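Local coordinates for protein cytochrome c552 (Thermochromatium tepidum, PDB 5ZE8) that carries five c-type hemes and probably passes electrons between redox partners at low potential in a thermophilic purple sulfur photosynthetic bacterium, at residues D157-P162 against L210-N215; H131-Y136 against P216-T221; Y322-A327 against L335-A340. All coordinates share one frame; numbering follows the deposited sequence.

Contact 1. Residues D157-P162 against L210-N215; sequences DRLQAP and LTMEAN. With HEC (heme c), chain B.
L159, Q160 and A161 pair in parallel register with M212, E213 and A214. Four backbone bonds join the strands, from L159 N to T211 O through to N215 N to A161 O. The face of Q160 and E213 is polar. The Q160 amide lies in a plane nearly perpendicular to the E213 carboxylate; its NE2 gives an almost straight bond (177°) to E213 OE1 at 3.0 Å and a second to R158 O. Q160 OE1 in turn accepts N215 ND2 at 2.8 Å. R158 NH1 reaches E213 OE2 at 3.2 Å in a salt bridge, meeting the carboxylate from above its plane. A leucine in place of Q160 would probably leave E213 OE1 and N215 ND2 each short of a partner. The face of L159, A161 and M212 is apolar and turned to a heme: M212 CE lies 3.5 Å from heme C4A, and M212 SD packs on A161 CB at 3.6 Å. Extended through chi1 and chi2, M212 bends at chi3 (-85°) to lay CE against the porphyrin. N215, at the N-cap of helix 216-220, reaches Q218 N with OD1 in a weak hydrogen bond, while Q160 and E213 touch K134 of strand 133-136.

Contact 2. Residues H131-Y136 against P216-T221; sequences HTLKTY and PRQLRT. With HEC (heme c), chain D.
L219 CD1 packs 3.8 Å from H131 CE1, the two side chains crossing at about a right angle, and also rests on the porphyrin at heme C2D. H131 NE2 binds the heme iron at 2.1 Å, and H270 supplies a second iron ligand. The imidazole's other nitrogen, ND1, is hydrogen-bonded to Q160 O, which, with the iron bond, probably restricts the ring's rotation and may make it a more electron-rich ligand. Farther from the iron, Q218 lies between helix 216-220 and strand 133-136. Its CG, anti to the backbone N (chi1 176°), lies 3.4 Å from L133 O, and the bend at chi2 (60°) carries NE2 to 3.5 Å from L133 CB, where NE2 also makes a weak hydrogen bond to D223 O. No direct hydrogen bond joins the two segments; water 2 bridges them instead, 2.6 Å from Q218 OE1 and accepting from Y136 N at 3.1 Å. Behind this layer, N215 ND2 bonds to K134 O, tying the residue before the helix to the strand. K134 and T135 both face D154, forming a classic beta bulge. The iron-bound H131, paired with H270, gives the bis-histidine coordination characteristic of many multiheme cytochromes c.

Contact 3. Residues Y322-A327 against L335-A340; sequences YLKLTA and LWQNAA
N338 makes the close grip on strand 320-328: its amide spans two backbone groups, OD1 accepting L325 N at 2.8 Å while ND2 donates to L323 O at 3.0 Å. The first of these bonds is practically straight at the hydrogen (179°), although L325 N sits well above the plane of the amide carbonyl. With chi1 at 64°, CG stands between the backbone N and the carbonyl carbon, which brings the amide alongside the strand beyond the last regular pair. The backbone of N338 joins in, its N donating to L325 O, and D347 takes a further hydrogen bond from ND2, giving that nitrogen two acceptors. Next to it W336 presents the edge of its indole to L325: CZ3 is 4.0 Å from L325 CG, while N338 N lies over one face of the ring, toward its rim. The tryptophan CG, anti to the backbone N (chi1 177°), directs the ring to this place, where I390 and P391 of strand 383-391 also touch it.

The strands form an antiparallel beta hairpin in which 334-337 pairs with 320-328, itself also bordered by 351-357 and 397-405. T326 and Q337 are a non-hydrogen-bonded pair, A327 and W336 a hydrogen-bonded one. L335 and W336 both face A327, a classic beta bulge in which A327 O accepts L335 N at 2.8 Å and W336 N only weakly.

The other face, with K324, T326 and Q337, is wetter. T326 CG2 still meets Q337 CG at 3.7 Å, side by side, but K324 is held more loosely: it folds back through three successive bends, and water 3 links its NZ to Q337 NE2 and A340 O. Water 4 lies between T326 OG1 and N338 OD1, donating to the latter at 3.0 Å.

How the contacts relate
Contacts 1 and 2 belong to one heme-bearing region and touch, their centres about 9 Å apart; contact 1 is nested in the chain loop that contact 2 closes. Strand 212-214 runs on into helix 216-220, so consecutive residues serve both. Each mixes buried and exposed residues, as does contact 3, whose centre lies about 54 Å from that of contact 1, across the chain's centre. The chemistry differs: contact 1 combines a backbone ladder with a charged and amide network, contact 2 joins its segments by packing and a water beside an iron-bound histidine, and contact 3 is an antiparallel hairpin in a beta sheet, with no heme among its partners.

Contact 1. Residues D157-P162 against L210-N215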
loop_
_atom_site.group_PDB
_atom_site.type_symbol
_atom_site.label_atom_id
_atom_site.label_comp_id
_atom_site.label_asym_id
_atom_site.label_seq_id
_atom_site.Cartn_x
_atom_site.Cartn_y
_atom_site.Cartn_z
ATOM N N ASP A 157 -8.939 -6.538 -24.259
ATOM C CA ASP A 157 -10.007 -5.635 -24.558
ATOM C C ASP A 157 -11.380 -6.036 -23.987
ATOM O O ASP A 157 -12.380 -5.356 -24.265
ATOM C CB ASP A 157 -10.047 -5.433 -26.072
ATOM C CG ASP A 157 -10.490 -6.686 -26.802
ATOM O OD1 ASP A 157 -10.622 -7.740 -26.147
ATOM O OD2 ASP A 157 -10.706 -6.623 -28.042
ATOM N N ARG A 158 -11.415 -7.079 -23.137
ATOM C CA ARG A 158 -12.618 -7.588 -22.495
ATOM C C ARG A 158 -12.342 -7.506 -20.992
ATOM O O ARG A 158 -11.210 -7.639 -20.518
ATOM C CB ARG A 158 -12.924 -9.048 -22.825
ATOM C CG ARG A 158 -13.242 -9.193 -24.304
ATOM C CD ARG A 158 -13.217 -10.602 -24.796
ATOM N NE ARG A 158 -13.983 -10.683 -26.047
ATOM C CZ ARG A 158 -14.357 -11.819 -26.637
ATOM N NH1 ARG A 158 -13.964 -12.996 -26.167
ATOM N NH2 ARG A 158 -15.124 -11.769 -27.729
ATOM N N LEU A 159 -13.382 -7.258 -20.262
ATOM C CA LEU A 159 -13.350 -7.328 -18.839
ATOM C C LEU A 159 -13.095 -8.739 -18.403
ATOM O O LEU A 159 -13.504 -9.734 -19.040
ATOM C CB LEU A 159 -14.697 -6.880 -18.273
ATOM C CG LEU A 159 -15.104 -5.432 -18.437
ATOM C CD1 LEU A 159 -16.441 -5.126 -17.810
ATOM C CD2 LEU A 159 -14.089 -4.545 -17.802
ATOM N N GLN A 160 -12.398 -8.832 -17.291
ATOM C CA GLN A 160 -11.933 -10.103 -16.686
ATOM C C GLN A 160 -12.584 -10.253 -15.345
ATOM O O GLN A 160 -12.564 -9.323 -14.529
ATOM C CB GLN A 160 -10.419 -10.126 -16.563
ATOM C CG GLN A 160 -9.673 -9.824 -17.831
ATOM C CD GLN A 160 -9.782 -10.957 -18.902
ATOM O OE1 GLN A 160 -9.549 -12.153 -18.616
ATOM N NE2 GLN A 160 -10.216 -10.589 -20.143
ATOM N N ALA A 161 -13.194 -11.420 -15.095
ATOM C CA ALA A 161 -13.957 -11.633 -13.861
ATOM C C ALA A 161 -13.653 -12.945 -13.196
ATOM O O ALA A 161 -13.270 -13.848 -13.863
ATOM C CB ALA A 161 -15.416 -11.603 -14.203
ATOM N N PRO A 162 -13.875 -13.077 -11.887
ATOM C CA PRO A 162 -13.534 -14.340 -11.205
ATOM C C PRO A 162 -14.344 -15.507 -11.662
ATOM O O PRO A 162 -13.809 -16.602 -11.777
ATOM C CB PRO A 162 -13.774 -14.013 -9.729
ATOM C CG PRO A 162 -14.557 -12.777 -9.669
ATOM C CD PRO A 162 -14.374 -12.039 -10.952
ATOM N N LEU A 210 -20.333 -4.637 -22.637
ATOM C CA LEU A 210 -19.143 -4.654 -21.757
ATOM C C LEU A 210 -18.698 -6.106 -21.634
ATOM O O LEU A 210 -18.907 -6.741 -20.636
ATOM C CB LEU A 210 -19.515 -4.031 -20.368
ATOM C CG LEU A 210 -19.839 -2.533 -20.478
ATOM C CD1 LEU A 210 -20.262 -2.133 -19.078
ATOM C CD2 LEU A 210 -18.624 -1.684 -20.931
ATOM N N THR A 211 -18.134 -6.628 -22.712
ATOM C CA THR A 211 -17.911 -7.993 -22.890
ATOM C C THR A 211 -16.887 -8.464 -21.897
ATOM O O THR A 211 -15.939 -7.710 -21.598
ATOM C CB THR A 211 -17.388 -8.162 -24.308
ATOM O OG1 THR A 211 -18.451 -7.688 -25.181
ATOM C CG2 THR A 211 -17.051 -9.595 -24.673
ATOM N N MET A 212 -17.110 -9.690 -21.443
ATOM C CA MET A 212 -16.455 -10.219 -20.224
ATOM C C MET A 212 -15.992 -11.647 -20.438
ATOM O O MET A 212 -16.621 -12.368 -21.201
ATOM C CB MET A 212 -17.422 -10.213 -19.106
ATOM C CG MET A 212 -16.861 -10.592 -17.737
ATOM S SD MET A 212 -18.072 -10.415 -16.406
ATOM C CE MET A 212 -17.810 -8.687 -16.097
ATOM N N GLU A 213 -14.909 -12.047 -19.778
ATOM C CA GLU A 213 -14.364 -13.403 -19.835
ATOM C C GLU A 213 -14.073 -13.861 -18.456
ATOM O O GLU A 213 -13.644 -13.059 -17.587
ATOM C CB GLU A 213 -13.011 -13.354 -20.536
ATOM C CG GLU A 213 -13.153 -12.990 -21.966
ATOM C CD GLU A 213 -11.833 -13.071 -22.684
ATOM O OE1 GLU A 213 -10.719 -12.648 -22.243
ATOM O OE2 GLU A 213 -11.918 -13.591 -23.813
ATOM N N ALA A 214 -14.249 -15.134 -18.160
ATOM C CA ALA A 214 -13.929 -15.689 -16.892
ATOM C C ALA A 214 -12.411 -15.876 -16.845
ATOM O O ALA A 214 -11.768 -16.259 -17.842
ATOM C CB ALA A 214 -14.611 -17.065 -16.685
ATOM N N ASN A 215 -11.817 -15.544 -15.699
ATOM C CA ASN A 215 -10.379 -15.593 -15.510
ATOM C C ASN A 215 -10.061 -15.785 -14.002
ATOM O O ASN A 215 -9.498 -14.897 -13.351
ATOM C CB ASN A 215 -9.734 -14.407 -16.167
ATOM C CG ASN A 215 -8.236 -14.484 -16.296
ATOM O OD1 ASN A 215 -7.594 -15.387 -15.766
ATOM N ND2 ASN A 215 -7.653 -13.494 -16.980
HETATM FE FE HEC B . -20.936 -5.490 -14.164
HETATM C CHA HEC B . -21.125 -8.587 -12.689
HETATM C CHB HEC B . -17.544 -5.461 -13.725
HETATM C CHC HEC B . -20.738 -2.352 -15.550
HETATM C CHD HEC B . -24.328 -5.390 -14.515
HETATM N NA HEC B . -19.588 -6.781 -13.432
HETATM C C1A HEC B . -19.882 -8.020 -12.880
HETATM C C2A HEC B . -18.683 -8.674 -12.471
HETATM C C3A HEC B . -17.656 -7.787 -12.726
HETATM C C4A HEC B . -18.204 -6.620 -13.353
HETATM C CMA HEC B . -16.168 -8.014 -12.497
HETATM C CAA HEC B . -18.594 -9.998 -11.764
HETATM C CBA HEC B . -18.843 -11.235 -12.637
HETATM C CGA HEC B . -18.431 -12.404 -11.753
HETATM O O1A HEC B . -19.221 -12.837 -10.907
HETATM O O2A HEC B . -17.372 -13.037 -11.937
HETATM N NB HEC B . -19.411 -4.170 -14.571
HETATM C C1B HEC B . -18.093 -4.363 -14.284
HETATM C C2B HEC B . -17.382 -3.209 -14.661
HETATM C C3B HEC B . -18.226 -2.277 -15.157
HETATM C C4B HEC B . -19.546 -2.962 -15.112
HETATM C CMB HEC B . -15.849 -3.128 -14.400
HETATM C CAB HEC B . -17.903 -0.986 -15.852
HETATM C CBB HEC B . -16.913 -0.996 -16.896
HETATM N NC HEC B . -22.304 -4.150 -14.911
HETATM C C1C HEC B . -21.983 -2.909 -15.446
HETATM C C2C HEC B . -23.188 -2.205 -15.741
HETATM C C3C HEC B . -24.253 -3.036 -15.399
HETATM C C4C HEC B . -23.686 -4.253 -14.924
HETATM C CMC HEC B . -23.198 -0.752 -16.178
HETATM C CAC HEC B . -25.742 -2.797 -15.472
HETATM C CBC HEC B . -26.306 -2.147 -16.543
HETATM N ND HEC B . -22.364 -6.699 -13.695
HETATM C C1D HEC B . -23.711 -6.480 -13.933
HETATM C C2D HEC B . -24.486 -7.592 -13.425
HETATM C C3D HEC B . -23.623 -8.485 -12.926
HETATM C C4D HEC B . -22.263 -7.897 -13.110
HETATM C CMD HEC B . -26.010 -7.744 -13.458
HETATM C CAD HEC B . -23.955 -9.774 -12.215
HETATM C CBD HEC B . -24.015 -9.600 -10.698
HETATM C CGD HEC B . -24.584 -8.379 -10.041
HETATM O O1D HEC B . -25.848 -8.241 -10.002
HETATM O O2D HEC B . -23.781 -7.542 -9.521
HETATM O O HOH W 1 -9.547 -14.500 -19.851
#

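Contact 2. Residues H131-Y136 against P216-T221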
loop_
_atom_site.group_PDB
_atom_site.type_symbol
_atom_site.label_atom_id
_atom_site.label_comp_id
_atom_site.label_asym_id
_atom_site.label_seq_id
_atom_site.Cartn_x
_atom_site.Cartn_y
_atom_site.Cartn_z
ATOM N N HIS A 131 -9.650 -4.554 -14.123
ATOM C CA HIS A 131 -10.441 -5.595 -14.747
ATOM C C HIS A 131 -10.131 -5.871 -16.216
ATOM O O HIS A 131 -10.818 -6.663 -16.834
ATOM C CB HIS A 131 -11.982 -5.416 -14.503
ATOM C CG HIS A 131 -12.376 -5.726 -13.100
ATOM N ND1 HIS A 131 -12.594 -7.044 -12.677
ATOM C CD2 HIS A 131 -12.542 -4.928 -11.992
ATOM C CE1 HIS A 131 -12.860 -6.993 -11.370
ATOM N NE2 HIS A 131 -12.859 -5.746 -10.937
ATOM N N THR A 132 -9.067 -5.262 -16.731
ATOM C CA THR A 132 -8.571 -5.635 -18.104
ATOM C C THR A 132 -7.207 -6.360 -18.030
ATOM O O THR A 132 -6.620 -6.639 -19.073
ATOM C CB THR A 132 -8.619 -4.465 -19.112
ATOM O OG1 THR A 132 -7.898 -3.362 -18.651
ATOM C CG2 THR A 132 -10.074 -4.081 -19.412
ATOM N N LEU A 133 -6.650 -6.559 -16.833
ATOM C CA LEU A 133 -5.391 -7.334 -16.681
ATOM C C LEU A 133 -5.752 -8.769 -16.979
ATOM O O LEU A 133 -6.653 -9.315 -16.382
ATOM C CB LEU A 133 -4.908 -7.232 -15.259
ATOM C CG LEU A 133 -4.544 -5.833 -14.763
ATOM C CD1 LEU A 133 -4.180 -5.945 -13.290
ATOM C CD2 LEU A 133 -3.513 -5.113 -15.609
ATOM N N LYS A 134 -5.063 -9.397 -17.949
ATOM C CA LYS A 134 -5.413 -10.750 -18.380
ATOM C C LYS A 134 -4.452 -11.847 -17.916
ATOM O O LYS A 134 -4.886 -12.806 -17.296
ATOM C CB LYS A 134 -5.639 -10.825 -19.859
ATOM C CG LYS A 134 -6.154 -12.172 -20.292
ATOM C CD LYS A 134 -6.403 -12.167 -21.777
ATOM C CE LYS A 134 -6.906 -13.511 -22.213
ATOM N NZ LYS A 134 -7.026 -13.428 -23.695
ATOM N N THR A 135 -3.165 -11.647 -18.155
ATOM C CA THR A 135 -2.182 -12.713 -17.824
ATOM C C THR A 135 -0.965 -12.052 -17.216
ATOM O O THR A 135 -0.358 -11.190 -17.846
ATOM C CB THR A 135 -1.781 -13.457 -19.082
ATOM O OG1 THR A 135 -2.952 -13.949 -19.777
ATOM C CG2 THR A 135 -0.820 -14.582 -18.786
ATOM N N TYR A 136 -0.626 -12.466 -16.031
ATOM C CA TYR A 136 0.543 -11.940 -15.360
ATOM C C TYR A 136 1.833 -12.629 -15.811
ATOM O O TYR A 136 1.974 -13.839 -15.666
ATOM C CB TYR A 136 0.419 -12.085 -13.894
ATOM C CG TYR A 136 1.565 -11.505 -13.051
ATOM C CD1 TYR A 136 2.029 -10.261 -13.252
ATOM C CD2 TYR A 136 2.200 -12.278 -12.082
ATOM C CE1 TYR A 136 3.057 -9.738 -12.498
ATOM C CE2 TYR A 136 3.245 -11.764 -11.319
ATOM C CZ TYR A 136 3.672 -10.463 -11.544
ATOM O OH TYR A 136 4.753 -9.995 -10.810
ATOM N N PRO A 216 -10.387 -16.939 -13.455
ATOM C CA PRO A 216 -10.199 -17.167 -12.027
ATOM C C PRO A 216 -8.773 -17.047 -11.579
ATOM O O PRO A 216 -8.579 -16.584 -10.452
ATOM C CB PRO A 216 -10.767 -18.596 -11.777
ATOM C CG PRO A 216 -10.878 -19.200 -13.093
ATOM C CD PRO A 216 -11.067 -18.092 -14.101
ATOM N N ARG A 217 -7.815 -17.515 -12.377
ATOM C CA ARG A 217 -6.414 -17.472 -11.925
ATOM C C ARG A 217 -5.872 -16.077 -11.815
ATOM O O ARG A 217 -5.248 -15.726 -10.801
ATOM C CB ARG A 217 -5.569 -18.463 -12.707
ATOM C CG ARG A 217 -6.116 -19.896 -12.410
ATOM C CD ARG A 217 -5.058 -20.955 -12.078
ATOM N NE ARG A 217 -3.853 -20.365 -11.491
ATOM C CZ ARG A 217 -3.406 -20.506 -10.240
ATOM N NH1 ARG A 217 -2.279 -19.862 -9.903
ATOM N NH2 ARG A 217 -4.047 -21.263 -9.321
ATOM N N GLN A 218 -6.282 -15.195 -12.698
ATOM C CA GLN A 218 -5.903 -13.792 -12.550
ATOM C C GLN A 218 -6.616 -13.088 -11.412
ATOM O O GLN A 218 -5.978 -12.390 -10.607
ATOM C CB GLN A 218 -6.209 -13.022 -13.856
ATOM C CG GLN A 218 -5.959 -11.521 -13.823
ATOM C CD GLN A 218 -4.550 -11.058 -13.530
ATOM O OE1 GLN A 218 -3.550 -11.749 -13.865
ATOM N NE2 GLN A 218 -4.438 -9.853 -12.941
ATOM N N LEU A 219 -7.903 -13.245 -11.358
ATOM C CA LEU A 219 -8.706 -12.470 -10.415
ATOM C C LEU A 219 -8.638 -12.954 -8.956
ATOM O O LEU A 219 -8.862 -12.196 -8.003
ATOM C CB LEU A 219 -10.187 -12.431 -10.839
ATOM C CG LEU A 219 -10.583 -11.344 -11.836
ATOM C CD1 LEU A 219 -10.505 -9.947 -11.244
ATOM C CD2 LEU A 219 -9.829 -11.442 -13.142
ATOM N N ARG A 220 -8.432 -14.272 -8.749
ATOM C CA ARG A 220 -8.511 -14.821 -7.416
ATOM C C ARG A 220 -7.187 -15.018 -6.728
ATOM O O ARG A 220 -7.184 -15.360 -5.504
ATOM C CB ARG A 220 -9.275 -16.149 -7.383
ATOM C CG ARG A 220 -10.691 -16.129 -7.869
ATOM C CD ARG A 220 -11.371 -17.270 -7.132
ATOM N NE ARG A 220 -12.747 -17.467 -7.596
ATOM C CZ ARG A 220 -13.811 -16.910 -7.081
ATOM N NH1 ARG A 220 -13.750 -16.030 -6.099
ATOM N NH2 ARG A 220 -14.965 -17.135 -7.651
ATOM N N THR A 221 -6.073 -14.856 -7.437
ATOM C CA THR A 221 -4.745 -15.029 -6.848
ATOM C C THR A 221 -3.962 -13.703 -6.841
ATOM O O THR A 221 -4.432 -12.680 -7.346
ATOM C CB THR A 221 -3.907 -16.050 -7.635
ATOM O OG1 THR A 221 -3.430 -15.495 -8.869
ATOM C CG2 THR A 221 -4.747 -17.289 -7.904
HETATM FE FE HEC D . -13.199 -5.296 -8.960
HETATM C CHA HEC D . -14.079 -8.550 -8.095
HETATM C CHB HEC D . -16.354 -4.713 -10.002
HETATM C CHC HEC D . -12.472 -1.888 -9.210
HETATM C CHD HEC D . -9.929 -6.026 -8.552
HETATM N NA HEC D . -14.859 -6.382 -9.018
HETATM C C1A HEC D . -15.041 -7.674 -8.602
HETATM C C2A HEC D . -16.432 -8.018 -8.702
HETATM C C3A HEC D . -17.084 -6.927 -9.270
HETATM C C4A HEC D . -16.098 -5.944 -9.447
HETATM C CMA HEC D . -18.565 -6.737 -9.607
HETATM C CAA HEC D . -17.025 -9.347 -8.186
HETATM C CBA HEC D . -17.396 -9.083 -6.721
HETATM C CGA HEC D . -18.027 -10.308 -6.087
HETATM O O1A HEC D . -18.887 -10.981 -6.723
HETATM O O2A HEC D . -17.820 -10.541 -4.884
HETATM N NB HEC D . -14.204 -3.611 -9.515
HETATM C C1B HEC D . -15.459 -3.643 -9.937
HETATM C C2B HEC D . -15.851 -2.278 -10.244
HETATM C C3B HEC D . -14.806 -1.464 -9.982
HETATM C C4B HEC D . -13.733 -2.329 -9.559
HETATM C CMB HEC D . -17.241 -1.865 -10.673
HETATM C CAB HEC D . -14.665 -0.006 -9.946
HETATM C CBB HEC D . -15.588 0.715 -9.176
HETATM N NC HEC D . -11.539 -4.192 -8.894
HETATM C C1C HEC D . -11.406 -2.809 -8.963
HETATM C C2C HEC D . -10.056 -2.425 -8.816
HETATM C C3C HEC D . -9.288 -3.580 -8.716
HETATM C C4C HEC D . -10.246 -4.680 -8.723
HETATM C CMC HEC D . -9.579 -0.995 -8.946
HETATM C CAC HEC D . -7.803 -3.685 -8.554
HETATM C CBC HEC D . -7.130 -2.928 -7.529
HETATM N ND HEC D . -12.234 -6.908 -8.439
HETATM C C1D HEC D . -10.859 -7.029 -8.345
HETATM C C2D HEC D . -10.453 -8.401 -7.923
HETATM C C3D HEC D . -11.614 -9.085 -7.799
HETATM C C4D HEC D . -12.740 -8.166 -8.112
HETATM C CMD HEC D . -9.063 -8.936 -7.833
HETATM C CAD HEC D . -11.737 -10.529 -7.412
HETATM C CBD HEC D . -11.707 -10.700 -5.887
HETATM C CGD HEC D . -11.416 -12.151 -5.530
HETATM O O1D HEC D . -10.404 -12.469 -4.890
HETATM O O2D HEC D . -12.260 -12.990 -5.790
HETATM O O HOH W 2 -2.723 -14.152 -14.562
#

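Contact 3. Residues Y322-A327 against L335-A340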
loop_
_atom_site.group_PDB
_atom_site.type_symbol
_atom_site.label_atom_id
_atom_site.label_comp_id
_atom_site.label_asym_id
_atom_site.label_seq_id
_atom_site.Cartn_x
_atom_site.Cartn_y
_atom_site.Cartn_z
ATOM N N TYR A 322 7.274 3.524 15.226
ATOM C CA TYR A 322 8.149 3.663 16.387
ATOM C C TYR A 322 7.369 3.409 17.643
ATOM O O TYR A 322 6.187 3.668 17.644
ATOM C CB TYR A 322 8.839 5.010 16.440
ATOM C CG TYR A 322 8.042 6.274 16.527
ATOM C CD1 TYR A 322 7.537 6.725 17.732
ATOM C CD2 TYR A 322 7.739 7.051 15.409
ATOM C CE1 TYR A 322 6.807 7.905 17.811
ATOM C CE2 TYR A 322 7.060 8.257 15.480
ATOM C CZ TYR A 322 6.548 8.659 16.697
ATOM O OH TYR A 322 5.829 9.822 16.775
ATOM N N LEU A 323 8.095 2.899 18.670
ATOM C CA LEU A 323 7.560 2.578 19.970
ATOM C C LEU A 323 7.937 3.700 20.932
ATOM O O LEU A 323 9.070 4.058 21.002
ATOM C CB LEU A 323 8.134 1.287 20.487
ATOM C CG LEU A 323 7.968 1.047 21.985
ATOM C CD1 LEU A 323 6.461 0.791 22.304
ATOM C CD2 LEU A 323 8.759 -0.130 22.370
ATOM N N LYS A 324 6.971 4.239 21.652
ATOM C CA LYS A 324 7.231 5.090 22.819
ATOM C C LYS A 324 6.792 4.342 24.072
ATOM O O LYS A 324 5.657 3.985 24.176
ATOM C CB LYS A 324 6.461 6.354 22.711
ATOM C CG LYS A 324 6.871 7.217 21.569
ATOM C CD LYS A 324 8.201 7.952 21.828
ATOM C CE LYS A 324 8.109 9.103 22.827
ATOM N NZ LYS A 324 7.176 10.149 22.421
ATOM N N LEU A 325 7.692 4.196 25.010
ATOM C CA LEU A 325 7.436 3.556 26.275
ATOM C C LEU A 325 7.802 4.553 27.368
ATOM O O LEU A 325 8.912 5.078 27.413
ATOM C CB LEU A 325 8.229 2.272 26.496
ATOM C CG LEU A 325 7.992 1.366 27.698
ATOM C CD1 LEU A 325 6.561 0.819 27.556
ATOM C CD2 LEU A 325 9.015 0.240 27.761
ATOM N N THR A 326 6.837 4.788 28.248
ATOM C CA THR A 326 6.965 5.930 29.183
ATOM C C THR A 326 6.488 5.454 30.553
ATOM O O THR A 326 5.498 4.819 30.658
ATOM C CB THR A 326 6.159 7.142 28.733
ATOM O OG1 THR A 326 6.424 7.518 27.357
ATOM C CG2 THR A 326 6.426 8.385 29.605
ATOM N N ALA A 327 7.201 5.867 31.619
ATOM C CA ALA A 327 6.811 5.556 32.994
ATOM C C ALA A 327 6.456 6.857 33.686
ATOM O O ALA A 327 7.118 7.891 33.497
ATOM C CB ALA A 327 7.900 4.886 33.755
ATOM N N LEU A 335 8.587 10.085 34.521
ATOM C CA LEU A 335 9.797 9.705 35.183
ATOM C C LEU A 335 10.892 9.116 34.299
ATOM O O LEU A 335 12.098 9.156 34.598
ATOM C CB LEU A 335 9.456 8.756 36.315
ATOM C CG LEU A 335 8.484 9.263 37.372
ATOM C CD1 LEU A 335 8.275 8.134 38.319
ATOM C CD2 LEU A 335 9.003 10.475 38.094
ATOM N N TRP A 336 10.479 8.451 33.226
ATOM C CA TRP A 336 11.422 7.755 32.355
ATOM C C TRP A 336 10.803 7.567 31.016
ATOM O O TRP A 336 9.581 7.415 30.938
ATOM C CB TRP A 336 11.703 6.354 32.944
ATOM C CG TRP A 336 12.601 5.492 32.137
ATOM C CD1 TRP A 336 13.954 5.372 32.227
ATOM C CD2 TRP A 336 12.203 4.611 31.065
ATOM N NE1 TRP A 336 14.413 4.420 31.337
ATOM C CE2 TRP A 336 13.361 3.974 30.590
ATOM C CE3 TRP A 336 10.967 4.267 30.510
ATOM C CZ2 TRP A 336 13.349 3.036 29.577
ATOM C CZ3 TRP A 336 10.971 3.323 29.488
ATOM C CH2 TRP A 336 12.155 2.770 29.004
ATOM N N GLN A 337 11.616 7.547 29.967
ATOM C CA GLN A 337 11.111 7.325 28.608
ATOM C C GLN A 337 12.162 6.608 27.834
ATOM O O GLN A 337 13.364 6.897 27.965
ATOM C CB GLN A 337 10.925 8.626 27.884
ATOM C CG GLN A 337 9.688 9.333 28.210
ATOM C CD GLN A 337 9.474 10.627 27.441
ATOM O OE1 GLN A 337 8.699 11.460 27.894
ATOM N NE2 GLN A 337 10.058 10.757 26.236
ATOM N N ASN A 338 11.780 5.757 26.913
ATOM C CA ASN A 338 12.777 5.005 26.139
ATOM C C ASN A 338 13.528 5.940 25.203
ATOM O O ASN A 338 14.715 5.661 24.858
ATOM C CB ASN A 338 12.122 3.857 25.295
ATOM C CG ASN A 338 11.181 4.360 24.221
ATOM O OD1 ASN A 338 10.281 5.187 24.483
ATOM N ND2 ASN A 338 11.385 3.863 22.944
ATOM N N ALA A 339 12.853 6.957 24.743
ATOM C CA ALA A 339 13.312 7.836 23.726
ATOM C C ALA A 339 12.807 9.147 24.120
ATOM O O ALA A 339 11.580 9.371 24.262
ATOM C CB ALA A 339 12.776 7.448 22.349
ATOM N N ALA A 340 13.777 10.039 24.344
ATOM C CA ALA A 340 13.481 11.375 24.761
ATOM C C ALA A 340 12.673 12.063 23.705
ATOM O O ALA A 340 11.604 12.568 24.026
ATOM C CB ALA A 340 14.739 12.159 25.080
HETATM O O HOH W 3 8.651 12.051 23.986
HETATM O O HOH W 4 8.619 7.481 25.449
#